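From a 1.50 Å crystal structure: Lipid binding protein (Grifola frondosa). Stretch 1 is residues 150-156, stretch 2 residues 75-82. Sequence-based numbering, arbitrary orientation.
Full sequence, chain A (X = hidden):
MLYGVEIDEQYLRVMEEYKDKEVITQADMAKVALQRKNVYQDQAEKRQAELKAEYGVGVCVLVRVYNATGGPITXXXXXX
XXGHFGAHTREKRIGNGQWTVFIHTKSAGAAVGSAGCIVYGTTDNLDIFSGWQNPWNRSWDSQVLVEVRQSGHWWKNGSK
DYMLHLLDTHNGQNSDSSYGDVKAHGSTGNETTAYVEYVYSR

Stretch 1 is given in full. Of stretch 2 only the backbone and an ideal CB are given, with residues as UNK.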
# COMPACT_ATOMS: atom_id res chain seq x y z
N GLN A 150 1.80 -5.99 -15.37
CA GLN A 150 2.23 -4.98 -16.32
C GLN A 150 1.39 -3.71 -16.16
O GLN A 150 0.20 -3.77 -15.84
CB GLN A 150 2.12 -5.50 -17.77
CG GLN A 150 3.06 -6.63 -18.09
CD GLN A 150 4.40 -6.13 -18.59
OE1 GLN A 150 4.52 -4.99 -19.02
NE2 GLN A 150 5.40 -6.99 -18.53
N SER A 151 2.02 -2.57 -16.41
CA SER A 151 1.31 -1.29 -16.39
C SER A 151 0.08 -1.35 -17.28
O SER A 151 0.12 -1.91 -18.38
CB SER A 151 2.24 -0.17 -16.86
OG SER A 151 1.55 1.06 -16.91
N GLY A 152 -1.02 -0.77 -16.81
CA GLY A 152 -2.27 -0.76 -17.55
C GLY A 152 -3.11 -2.00 -17.38
O GLY A 152 -4.20 -2.07 -17.97
N HIS A 153 -2.67 -2.97 -16.58
CA HIS A 153 -3.41 -4.21 -16.42
C HIS A 153 -4.83 -3.96 -15.93
O HIS A 153 -5.77 -4.65 -16.34
CB HIS A 153 -2.66 -5.12 -15.46
CG HIS A 153 -3.24 -6.49 -15.34
ND1 HIS A 153 -4.30 -6.79 -14.52
CD2 HIS A 153 -2.88 -7.66 -15.94
CE1 HIS A 153 -4.58 -8.08 -14.62
NE2 HIS A 153 -3.73 -8.63 -15.47
N TRP A 154 -5.01 -3.00 -15.02
CA TRP A 154 -6.34 -2.65 -14.52
C TRP A 154 -6.77 -1.40 -15.27
O TRP A 154 -5.97 -0.48 -15.37
CB TRP A 154 -6.36 -2.43 -12.98
CG TRP A 154 -5.97 -3.72 -12.28
CD1 TRP A 154 -6.79 -4.78 -12.01
CD2 TRP A 154 -4.65 -4.12 -11.86
NE1 TRP A 154 -6.07 -5.81 -11.46
CE2 TRP A 154 -4.76 -5.43 -11.35
CE3 TRP A 154 -3.40 -3.50 -11.87
CZ2 TRP A 154 -3.66 -6.13 -10.86
CZ3 TRP A 154 -2.32 -4.18 -11.37
CH2 TRP A 154 -2.45 -5.49 -10.89
N TRP A 155 -8.00 -1.33 -15.77
CA TRP A 155 -9.04 -2.34 -15.61
C TRP A 155 -9.20 -3.24 -16.83
O TRP A 155 -10.03 -4.13 -16.84
CB TRP A 155 -10.38 -1.64 -15.32
CG TRP A 155 -10.33 -0.76 -14.13
CD1 TRP A 155 -10.34 0.61 -14.11
CD2 TRP A 155 -10.24 -1.18 -12.77
NE1 TRP A 155 -10.25 1.06 -12.82
CE2 TRP A 155 -10.19 -0.02 -11.98
CE3 TRP A 155 -10.18 -2.43 -12.15
CZ2 TRP A 155 -10.10 -0.07 -10.59
CZ3 TRP A 155 -10.08 -2.47 -10.78
CH2 TRP A 155 -10.04 -1.30 -10.01
N LYS A 156 -8.39 -3.05 -17.88
CA LYS A 156 -8.67 -3.76 -19.12
C LYS A 156 -8.51 -5.27 -18.96
O LYS A 156 -9.30 -6.04 -19.52
CB LYS A 156 -7.78 -3.22 -20.24
CG LYS A 156 -6.30 -3.39 -20.02
CD LYS A 156 -5.52 -3.11 -21.31
CE LYS A 156 -4.04 -3.00 -21.03
NZ LYS A 156 -3.25 -2.84 -22.27
N UNK A 75 0.63 7.09 -7.79
CA UNK A 75 -0.74 6.61 -7.70
C UNK A 75 -1.41 6.77 -9.07
O UNK A 75 -1.41 7.87 -9.64
CB UNK A 75 -1.51 7.36 -6.62
N UNK A 76 -1.93 5.69 -9.62
CA UNK A 76 -2.57 5.73 -10.93
C UNK A 76 -4.07 5.58 -10.89
O UNK A 76 -4.77 6.15 -11.75
CB UNK A 76 -1.99 4.63 -11.82
N UNK A 77 -4.57 4.76 -9.98
CA UNK A 77 -5.99 4.49 -9.82
C UNK A 77 -6.28 4.45 -8.33
O UNK A 77 -5.50 3.89 -7.56
CB UNK A 77 -6.40 3.18 -10.51
N UNK A 78 -7.40 5.05 -7.95
CA UNK A 78 -8.03 4.84 -6.65
C UNK A 78 -9.48 4.46 -6.91
O UNK A 78 -10.15 5.13 -7.69
CB UNK A 78 -7.93 6.08 -5.76
N UNK A 79 -9.95 3.39 -6.28
CA UNK A 79 -11.33 2.97 -6.52
C UNK A 79 -11.96 2.51 -5.21
O UNK A 79 -11.37 1.71 -4.48
CB UNK A 79 -11.39 1.85 -7.57
N UNK A 80 -13.16 3.02 -4.92
CA UNK A 80 -14.00 2.54 -3.83
C UNK A 80 -15.02 1.56 -4.37
O UNK A 80 -15.87 1.94 -5.19
CB UNK A 80 -14.69 3.70 -3.12
N UNK A 81 -14.98 0.33 -3.88
CA UNK A 81 -16.03 -0.62 -4.20
C UNK A 81 -17.18 -0.54 -3.21
O UNK A 81 -18.35 -0.63 -3.60
CB UNK A 81 -15.46 -2.04 -4.23
N UNK A 82 -16.86 -0.40 -1.92
CA UNK A 82 -17.84 -0.12 -0.88
C UNK A 82 -17.20 0.90 0.04
O UNK A 82 -16.05 0.72 0.44
CB UNK A 82 -18.26 -1.38 -0.13

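Stretch 1 meets the strand with a tight turn followed by two tryptophans. A type II beta turn runs from Gln150 to His153, closed by a hydrogen bond from His153 N to Gln150 O (3.1 Å), and Gly152 occupies it with a positive phi of 84°. Beyond it, a cis peptide bond precedes Trp155, whose indole offers its six-membered ring to positions 77, 79 and 81. The touching parts run 27° apart end to end and share no hydrogen bond; stretch 2 makes the contact through side chains, which meet both side chains and backbone of stretch 1.

Position 75 has extended backbone angles, and nothing of stretch 1 lies within 5.5 Å of its ideal CB. Stretch 1 therefore sets no preference, and many residues would serve. The deposited residue is Ala75, which makes no contact here.

At 76 the CA-to-CB bond points toward stretch 1, but across a wide gap: the CA of 76 is 9.3 Å from Gly152 CA, the nearest CA of stretch 1. Only a long side chain could cross it. What waits at the far side is polar, the hydroxyl of Ser151 and the backbone of the turn, so a lysine, arginine, glutamine or glutamate would all be plausible. The residue is Lys76. Its chain bends at chi3 (74°, p) and brings NZ 3.6 Å from Ser151 OG and 4.0 Å from Gly152 N, a loose approach without a hydrogen bond; the amine finds its hydrogen bonding elsewhere in the structure.

Position 77 also points toward stretch 1, with beta angles of -139/139. Its ideal CB is 4.9 Å from Trp155 CZ2, leaving room for a medium-sized side chain beside the indole and the backbone of Trp154. Isoleucine, leucine, valine or methionine would suit the largely apolar surroundings. Ile77 fills the space: CG2 lies 3.7 Å from Trp155 CZ2, while CD1 sits over one face of the indole and also reaches Trp154, 3.6 Å from its O and 4.2 Å from its CB.

Alternation along the strand turns 78 away from stretch 1, so stretch 1 leaves the choice open, polar residues included. It is Glu78, whose side chain makes no contact with stretch 1.

At 79 the direction is toward stretch 1 again, and here the ideal CB already stands 3.8 Å from Trp155 CZ2. The contact needs little beyond CB; a longer chain could pass alongside the indole or leave it, depending on chi1, and either an apolar residue or one with an aliphatic stem would suit. In Glu79, CB packs 3.8 Å from Trp155 CZ2, and chi1 near 180° (t) carries the carboxylate onward to hydrogen bonds elsewhere in the structure.

Position 80 is out of reach and unconstrained by stretch 1; it is Ser80.

The chain turns a corner at 81, where CA-to-CB points sideways and nothing of stretch 1 lies within 5.5 Å of the ideal CB. A large side chain could nevertheless swing back to the indole, making an aromatic residue or a long aliphatic one attractive. Phe81 does this: with chi1 at -56° (m), its CZ comes within 4.0 Å of Trp155 CH2 in an apolar contact.

Position 82 lies beyond the contact and could hold many residues; it is Arg82.

Stretch 2, residues 75-82: AKIEESFR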
# COMPACT_ATOMS: atom_id res chain seq x y z
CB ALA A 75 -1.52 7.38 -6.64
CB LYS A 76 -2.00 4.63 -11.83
CG LYS A 76 -0.52 4.76 -12.09
CD LYS A 76 -0.06 3.73 -13.08
CE LYS A 76 -0.51 4.05 -14.51
NZ LYS A 76 -1.04 2.85 -15.22
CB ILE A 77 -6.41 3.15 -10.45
CG1 ILE A 77 -6.12 3.14 -11.94
CG2 ILE A 77 -7.87 2.88 -10.21
CD1 ILE A 77 -6.23 1.76 -12.59
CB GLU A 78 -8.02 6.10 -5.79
CG GLU A 78 -6.68 6.65 -5.45
CD GLU A 78 -6.81 7.99 -4.76
OE1 GLU A 78 -7.96 8.43 -4.51
OE2 GLU A 78 -5.76 8.61 -4.47
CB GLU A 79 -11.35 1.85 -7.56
CG GLU A 79 -12.72 1.38 -7.97
CD GLU A 79 -13.51 2.40 -8.79
OE1 GLU A 79 -12.92 3.37 -9.30
OE2 GLU A 79 -14.74 2.21 -8.94
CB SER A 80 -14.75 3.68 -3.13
OG SER A 80 -13.87 4.59 -2.54
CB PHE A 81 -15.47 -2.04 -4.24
CG PHE A 81 -14.32 -2.22 -5.19
CD1 PHE A 81 -14.48 -2.00 -6.54
CD2 PHE A 81 -13.07 -2.63 -4.73
CE1 PHE A 81 -13.43 -2.18 -7.41
CE2 PHE A 81 -12.02 -2.80 -5.60
CZ PHE A 81 -12.20 -2.58 -6.94
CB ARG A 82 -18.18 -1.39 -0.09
CG ARG A 82 -18.69 -2.51 -0.93
CD ARG A 82 -18.97 -3.75 -0.11
NE ARG A 82 -19.36 -4.84 -1.00
CZ ARG A 82 -18.62 -5.91 -1.27
NH1 ARG A 82 -17.44 -6.09 -0.71
NH2 ARG A 82 -19.07 -6.81 -2.12
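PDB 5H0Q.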